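Local coordinates for protein aldose 1-epimerase (Escherichia coli, PDB 3NRE) that probably interconverts the alpha and beta anomers of an aldose sugar, at residues Leu51-Ala55 and Tyr113-Val117; Thr135-Thr141 and Ala273-Ser279; Phe144-Trp148 and Pro255-Ala259. All blocks are in the same frame, centred on the assembly; numbering follows the deposited sequence. Where two conformers were deposited one is given.

Contact 1: Leu51-Ala55 and Tyr113-Val117; sequences LVPFA and YHYRV
Pro53, presented by its loop after a cis peptide bond, sits between two tyrosines. Its CG lies over one face of the Tyr113 ring, 4.0 Å from the centroid of that ring and 24° off the normal. This is a CH-pi contact, displaced toward the rim, with Pro53 CG closest to Tyr113 CG. The same proline meets Tyr115 at about a right angle. Pro53 CB lies over a face of that ring, and Pro53 CD is 3.7 Å from Tyr115 CE2. Phe54 comes to the far end of Tyr113, its CE2 3.7 Å from Tyr113 CE1. The two ring planes are inclined at 53°, and Tyr113 CE1 lies at the edge of the Phe54 ring. Val52 and Val117 reach toward each other tip to tip, CG1 to CG1 at 4.1 Å. In both valines CG1 stands between the backbone N and the carbonyl carbon, which turns matching methyls to one another. The hydroxyls bond outside these segments: Tyr113 OH to Pro143 O and His263 NE2, Tyr115 OH to Asp86 OD2. This is a buried aromatic-proline cluster, where the loop after strand 48-51 packs on the start of strand 114-123 in the beta-sandwich fold of the galactose mutarotase family.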
# COMPACT_ATOMS: atom_id res chain seq x y z
N LEU A 51 -3.48 -2.99 -2.40
CA LEU A 51 -2.69 -3.63 -3.45
C LEU A 51 -3.07 -5.12 -3.49
O LEU A 51 -2.77 -5.86 -2.53
CB LEU A 51 -1.18 -3.44 -3.12
CG LEU A 51 -0.75 -1.99 -2.79
CD1 LEU A 51 0.72 -1.92 -2.35
CD2 LEU A 51 -1.02 -1.03 -3.95
N VAL A 52 -3.75 -5.54 -4.55
CA VAL A 52 -4.18 -6.94 -4.73
C VAL A 52 -4.43 -7.16 -6.21
O VAL A 52 -5.06 -6.33 -6.88
CB VAL A 52 -5.47 -7.20 -3.89
CG1 VAL A 52 -6.67 -6.25 -4.33
CG2 VAL A 52 -5.89 -8.63 -4.02
N PRO A 53 -3.91 -8.26 -6.80
CA PRO A 53 -3.37 -9.46 -6.16
C PRO A 53 -1.85 -9.49 -6.01
O PRO A 53 -1.26 -10.53 -5.72
CB PRO A 53 -3.83 -10.56 -7.12
CG PRO A 53 -3.69 -9.91 -8.47
CD PRO A 53 -4.23 -8.51 -8.21
N PHE A 54 -1.20 -8.35 -6.21
CA PHE A 54 0.20 -8.14 -5.79
C PHE A 54 0.49 -6.68 -5.85
O PHE A 54 -0.35 -5.88 -6.30
CB PHE A 54 1.21 -8.94 -6.64
CG PHE A 54 1.14 -8.65 -8.09
CD1 PHE A 54 1.89 -7.66 -8.65
CD2 PHE A 54 0.40 -9.46 -8.93
CE1 PHE A 54 1.86 -7.43 -10.01
CE2 PHE A 54 0.35 -9.23 -10.30
CZ PHE A 54 1.08 -8.21 -10.84
N ALA A 55 1.63 -6.28 -5.32
CA ALA A 55 1.99 -4.87 -5.27
C ALA A 55 3.04 -4.54 -6.33
O ALA A 55 3.87 -5.41 -6.71
CB ALA A 55 2.55 -4.52 -3.91
N TYR A 113 -5.01 -12.99 -13.36
CA TYR A 113 -5.51 -13.44 -12.07
C TYR A 113 -7.04 -13.24 -11.95
O TYR A 113 -7.56 -12.14 -12.20
CB TYR A 113 -4.87 -12.64 -10.95
CG TYR A 113 -3.41 -12.89 -10.66
CD1 TYR A 113 -2.41 -12.40 -11.49
CD2 TYR A 113 -3.02 -13.54 -9.51
CE1 TYR A 113 -1.06 -12.59 -11.17
CE2 TYR A 113 -1.72 -13.74 -9.20
CZ TYR A 113 -0.72 -13.25 -10.04
OH TYR A 113 0.59 -13.49 -9.68
N HIS A 114 -7.74 -14.31 -11.57
CA HIS A 114 -9.15 -14.23 -11.21
C HIS A 114 -9.23 -14.47 -9.70
O HIS A 114 -8.61 -15.41 -9.19
CB HIS A 114 -9.99 -15.30 -11.94
CG HIS A 114 -10.11 -15.07 -13.42
ND1 HIS A 114 -10.99 -15.79 -14.21
CD2 HIS A 114 -9.47 -14.21 -14.24
CE1 HIS A 114 -10.87 -15.38 -15.46
NE2 HIS A 114 -9.96 -14.42 -15.51
N TYR A 115 -10.02 -13.67 -9.00
CA TYR A 115 -10.04 -13.75 -7.54
C TYR A 115 -11.19 -12.94 -6.97
O TYR A 115 -11.87 -12.17 -7.68
CB TYR A 115 -8.72 -13.25 -6.91
CG TYR A 115 -8.41 -11.84 -7.35
CD1 TYR A 115 -8.95 -10.76 -6.66
CD2 TYR A 115 -7.66 -11.58 -8.50
CE1 TYR A 115 -8.70 -9.47 -7.06
CE2 TYR A 115 -7.42 -10.31 -8.91
CZ TYR A 115 -7.94 -9.26 -8.19
OH TYR A 115 -7.77 -7.95 -8.58
N ARG A 116 -11.46 -13.22 -5.69
CA ARG A 116 -12.35 -12.41 -4.85
C ARG A 116 -11.51 -11.87 -3.69
O ARG A 116 -10.68 -12.57 -3.12
CB ARG A 116 -13.51 -13.27 -4.34
CG ARG A 116 -14.49 -12.63 -3.36
CD ARG A 116 -15.60 -13.66 -2.95
NE ARG A 116 -16.55 -13.11 -1.97
CZ ARG A 116 -17.79 -12.67 -2.24
NH1 ARG A 116 -18.29 -12.69 -3.47
NH2 ARG A 116 -18.57 -12.22 -1.24
N VAL A 117 -11.71 -10.61 -3.34
CA VAL A 117 -11.00 -10.04 -2.21
C VAL A 117 -11.98 -9.31 -1.32
O VAL A 117 -12.87 -8.67 -1.84
CB VAL A 117 -9.83 -9.16 -2.66
CG1 VAL A 117 -10.28 -8.08 -3.71
CG2 VAL A 117 -9.12 -8.48 -1.47

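Contact 2: Thr135-Thr141 and Ala273-Ser279; sequences TNQGAET and ALAPGES
Asn136 pairs with segment 273-279 through its backbone and its side chain. Its N donates to Glu278 O at 3.1 Å, and its O accepts from Gly277 N at 2.8 Å. Asn136 ND2 gives one bond to Leu274 O at 3.0 Å and another to Glu140 O at 2.9 Å. Both acceptors lie close to the amide plane, though the nitrogen stands above each carbonyl plane. Asn136 OD1 takes the N-H of Gly138 at 2.9 Å. With CG anti to the backbone N (chi1 -174°), the amide reaches into the loop between Gly138 and Glu140. An alanine here would remove all three amide bonds, and is likely to leave Leu274 O and Glu140 O without this donor and the loop freer to move. Thr135 OG1 and Ser279 OG share a hydrogen bond of 2.8 Å. The Ala275-Glu278 turn is braced from within: Glu278 N donates to Ala275 O, and Glu278 OE1 accepts from Ala275 N. Pro276 packs its CB against Gly138 O at 3.4 Å. Thr135 and Ser279 form an antiparallel non-hydrogen-bonded pair where strand 127-136 ends and strand 279-290 begins. Next to it, an Asx turn at Asn136 meets that type II beta turn.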
# COMPACT_ATOMS: atom_id res chain seq x y z
N THR A 135 -8.82 -14.65 -2.31
CA THR A 135 -9.03 -16.05 -2.65
C THR A 135 -8.83 -16.24 -4.15
O THR A 135 -9.46 -15.55 -4.95
CB THR A 135 -10.48 -16.47 -2.33
OG1 THR A 135 -10.77 -16.20 -0.95
CG2 THR A 135 -10.73 -17.96 -2.64
N ASN A 136 -7.99 -17.20 -4.53
CA ASN A 136 -7.78 -17.53 -5.95
C ASN A 136 -9.06 -18.21 -6.49
O ASN A 136 -9.53 -19.23 -5.95
CB ASN A 136 -6.55 -18.42 -6.14
CG ASN A 136 -6.21 -18.66 -7.63
OD1 ASN A 136 -6.85 -18.08 -8.51
ND2 ASN A 136 -5.24 -19.51 -7.90
N GLN A 137 -9.62 -17.62 -7.55
CA GLN A 137 -10.80 -18.14 -8.23
C GLN A 137 -10.51 -18.57 -9.69
O GLN A 137 -11.44 -18.80 -10.47
CB GLN A 137 -11.90 -17.08 -8.24
CG GLN A 137 -12.50 -16.83 -6.87
CD GLN A 137 -13.78 -15.95 -6.90
OE1 GLN A 137 -13.86 -14.95 -7.63
NE2 GLN A 137 -14.77 -16.33 -6.10
N GLY A 138 -9.22 -18.65 -10.05
CA GLY A 138 -8.83 -19.07 -11.39
C GLY A 138 -8.73 -20.58 -11.48
O GLY A 138 -9.08 -21.30 -10.53
N ALA A 139 -8.24 -21.06 -12.63
CA ALA A 139 -8.14 -22.51 -12.91
C ALA A 139 -6.75 -23.08 -12.54
O ALA A 139 -6.57 -24.30 -12.53
CB ALA A 139 -8.47 -22.78 -14.37
N GLU A 140 -5.80 -22.20 -12.22
CA GLU A 140 -4.42 -22.58 -11.88
C GLU A 140 -3.86 -21.86 -10.65
O GLU A 140 -4.21 -20.69 -10.39
CB GLU A 140 -3.49 -22.26 -13.06
CG GLU A 140 -3.92 -22.84 -14.41
CD GLU A 140 -3.80 -24.36 -14.47
OE1 GLU A 140 -3.25 -24.98 -13.52
OE2 GLU A 140 -4.26 -24.94 -15.48
N THR A 141 -2.96 -22.53 -9.95
CA THR A 141 -2.20 -21.92 -8.86
C THR A 141 -1.35 -20.74 -9.36
O THR A 141 -0.67 -20.90 -10.36
CB THR A 141 -1.25 -22.95 -8.27
OG1 THR A 141 -2.02 -24.05 -7.80
CG2 THR A 141 -0.40 -22.36 -7.13
N ALA A 273 1.91 -18.86 -2.84
CA ALA A 273 1.26 -19.70 -3.87
C ALA A 273 -0.11 -20.13 -3.39
O ALA A 273 -0.23 -20.81 -2.36
CB ALA A 273 2.11 -20.95 -4.19
N LEU A 274 -1.15 -19.76 -4.13
CA LEU A 274 -2.51 -20.07 -3.77
C LEU A 274 -3.11 -20.97 -4.82
O LEU A 274 -3.21 -20.56 -5.98
CB LEU A 274 -3.38 -18.79 -3.67
CG LEU A 274 -3.12 -17.81 -2.53
CD1 LEU A 274 -4.18 -16.63 -2.52
CD2 LEU A 274 -3.02 -18.55 -1.17
N ALA A 275 -3.49 -22.19 -4.44
CA ALA A 275 -4.20 -23.07 -5.38
C ALA A 275 -5.60 -22.51 -5.55
O ALA A 275 -6.07 -21.70 -4.72
CB ALA A 275 -4.23 -24.54 -4.85
N PRO A 276 -6.30 -22.90 -6.63
CA PRO A 276 -7.71 -22.49 -6.70
C PRO A 276 -8.51 -22.82 -5.42
O PRO A 276 -8.43 -23.94 -4.90
CB PRO A 276 -8.24 -23.32 -7.87
CG PRO A 276 -7.09 -23.53 -8.71
CD PRO A 276 -5.94 -23.77 -7.75
N GLY A 277 -9.26 -21.82 -4.95
CA GLY A 277 -9.97 -21.87 -3.68
C GLY A 277 -9.17 -21.57 -2.41
O GLY A 277 -9.77 -21.47 -1.34
N GLU A 278 -7.85 -21.49 -2.48
CA GLU A 278 -7.01 -21.12 -1.31
C GLU A 278 -6.95 -19.60 -1.09
O GLU A 278 -7.05 -18.84 -2.05
CB GLU A 278 -5.58 -21.68 -1.43
CG GLU A 278 -5.27 -22.88 -0.54
CD GLU A 278 -4.03 -23.64 -0.95
OE1 GLU A 278 -3.22 -23.10 -1.75
OE2 GLU A 278 -3.83 -24.78 -0.45
N SER A 279 -6.78 -19.17 0.16
CA SER A 279 -6.78 -17.74 0.47
C SER A 279 -5.56 -17.34 1.27
O SER A 279 -4.93 -18.17 1.92
CB SER A 279 -8.01 -17.41 1.32
OG SER A 279 -9.21 -17.81 0.67

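Contact 3: Phe144-Trp148 and Pro255-Ala259; sequences FGTGW and PMSHA
Pro255 and Trp148 meet where strands 142-153 and 250-256 run side by side. Pro255 O accepts from Trp148 N at 3.1 Å, with the donor in the carbonyl plane. The proline ring lies alongside the next carbonyl, its CD 3.2 Å from Trp148 O. Its CG comes near the plane of the indole, at the edge, and is 4.4 Å from Trp148 CB. The indole NE1 bonds to Gln119 OE1.

Thr146 is gripped by Ser257 at both ends of its backbone. Thr146 N donates to Ser257 OG at 3.0 Å, nearly straight at 166°. Thr146 O accepts from Ser257 N at 2.9 Å. The serine OG stands between its own backbone N and carbonyl carbon (chi1 73°), which brings it in front of Thr146 N. Water 1 is 2.6 Å from Ser257 OG and lies 3.0 Å from Phe144 O. The Thr146 hydroxyl bonds to Ser282 OG.

The glycines let the chains approach. A side chain on Gly147 would clash with Pro255 O, and one on Gly145 with His258 CD2.

Past the single bridge of Gly147 with Met256, a selenomethionine, the Ser257 hydroxyl accepts from Thr146 N, probably in place of the carbonyl that would do so in a regular antiparallel pair. The chemistry implies that the chains stay joined by polar bonds after regular pairing stops, with the buried Thr146 N and O both satisfied.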
# COMPACT_ATOMS: atom_id res chain seq x y z
N PHE A 144 0.56 -14.86 -5.02
CA PHE A 144 -0.20 -13.73 -4.55
C PHE A 144 0.53 -12.91 -3.51
O PHE A 144 1.36 -13.39 -2.72
CB PHE A 144 -1.55 -14.17 -3.96
CG PHE A 144 -2.62 -14.54 -5.00
CD1 PHE A 144 -2.57 -15.74 -5.66
CD2 PHE A 144 -3.75 -13.74 -5.20
CE1 PHE A 144 -3.53 -16.08 -6.58
CE2 PHE A 144 -4.75 -14.11 -6.13
CZ PHE A 144 -4.65 -15.29 -6.77
N GLY A 145 0.16 -11.65 -3.47
CA GLY A 145 0.58 -10.79 -2.38
C GLY A 145 -0.48 -9.72 -2.11
O GLY A 145 -1.39 -9.54 -2.88
N THR A 146 -0.28 -9.01 -1.01
CA THR A 146 -1.15 -7.91 -0.58
C THR A 146 -0.33 -6.79 0.02
O THR A 146 0.86 -6.95 0.41
CB THR A 146 -2.17 -8.41 0.49
OG1 THR A 146 -1.46 -9.14 1.50
CG2 THR A 146 -3.19 -9.29 -0.13
N GLY A 147 -0.99 -5.64 0.10
CA GLY A 147 -0.34 -4.49 0.68
C GLY A 147 -1.23 -3.31 0.57
O GLY A 147 -2.37 -3.44 0.18
N TRP A 148 -0.68 -2.19 1.00
CA TRP A 148 -1.38 -0.92 0.92
C TRP A 148 -0.44 0.18 0.57
O TRP A 148 0.79 0.07 0.73
CB TRP A 148 -2.04 -0.58 2.27
CG TRP A 148 -3.20 -1.42 2.67
CD1 TRP A 148 -4.55 -1.19 2.43
CD2 TRP A 148 -3.12 -2.64 3.40
NE1 TRP A 148 -5.30 -2.24 2.98
CE2 TRP A 148 -4.45 -3.13 3.58
CE3 TRP A 148 -2.05 -3.41 3.91
CZ2 TRP A 148 -4.72 -4.32 4.26
CZ3 TRP A 148 -2.31 -4.59 4.56
CH2 TRP A 148 -3.65 -5.03 4.75
N PRO A 255 3.49 -0.63 2.83
CA PRO A 255 3.82 -2.00 3.23
C PRO A 255 3.40 -3.04 2.19
O PRO A 255 2.32 -2.96 1.56
CB PRO A 255 3.05 -2.19 4.51
CG PRO A 255 1.81 -1.31 4.27
CD PRO A 255 2.34 -0.12 3.58
N MSE A 256 4.29 -4.01 1.98
CA MSE A 256 4.04 -5.04 1.01
C MSE A 256 4.42 -6.36 1.59
O MSE A 256 5.45 -6.47 2.28
CB MSE A 256 4.88 -4.83 -0.28
CG MSE A 256 4.60 -3.55 -1.00
SE MSE A 256 6.11 -3.29 -2.23
CE MSE A 256 6.19 -4.87 -3.15
N SER A 257 3.63 -7.38 1.25
CA SER A 257 3.88 -8.72 1.74
C SER A 257 5.00 -9.45 0.99
O SER A 257 5.35 -10.59 1.35
CB SER A 257 2.59 -9.55 1.62
OG SER A 257 2.31 -9.88 0.28
N HIS A 258 5.57 -8.78 -0.01
CA HIS A 258 6.59 -9.36 -0.86
C HIS A 258 7.50 -8.29 -1.39
O HIS A 258 7.20 -7.12 -1.22
CB HIS A 258 5.94 -10.14 -2.01
CG HIS A 258 5.18 -9.27 -2.96
ND1 HIS A 258 5.73 -8.78 -4.12
CD2 HIS A 258 3.89 -8.84 -2.94
CE1 HIS A 258 4.82 -8.05 -4.75
NE2 HIS A 258 3.71 -8.05 -4.05
N ALA A 259 8.60 -8.72 -2.03
CA ALA A 259 9.58 -7.81 -2.63
C ALA A 259 9.16 -7.47 -4.06
O ALA A 259 8.56 -8.32 -4.72
CB ALA A 259 10.95 -8.43 -2.65
O HOH W 1 2.98 -12.27 -0.43

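Overall arrangement
Segment 144-148 links the three contacts. Contacts 1 and 3 have centres about 10 Å apart and join through the backbone: Leu51 N is 2.8 Å from Gly147 O, and Gly145 N is 2.9 Å from Pro53 O, both probable hydrogen bonds. Contacts 1 and 2, about 11 Å between centres, share the sheet in which strands 114-123 and 127-136 are neighbours. There Thr135 N lies 2.9 Å from Arg116 O. Contacts 2 and 3 have centres about 17 Å apart, yet Phe144 touches both Leu274 and Asn136 of contact 2. Its ring also meets Tyr113 edge-to-face. Contact 2 is at the surface, near a bound PEG probably from crystallisation. Contacts 1 and 3 are buried.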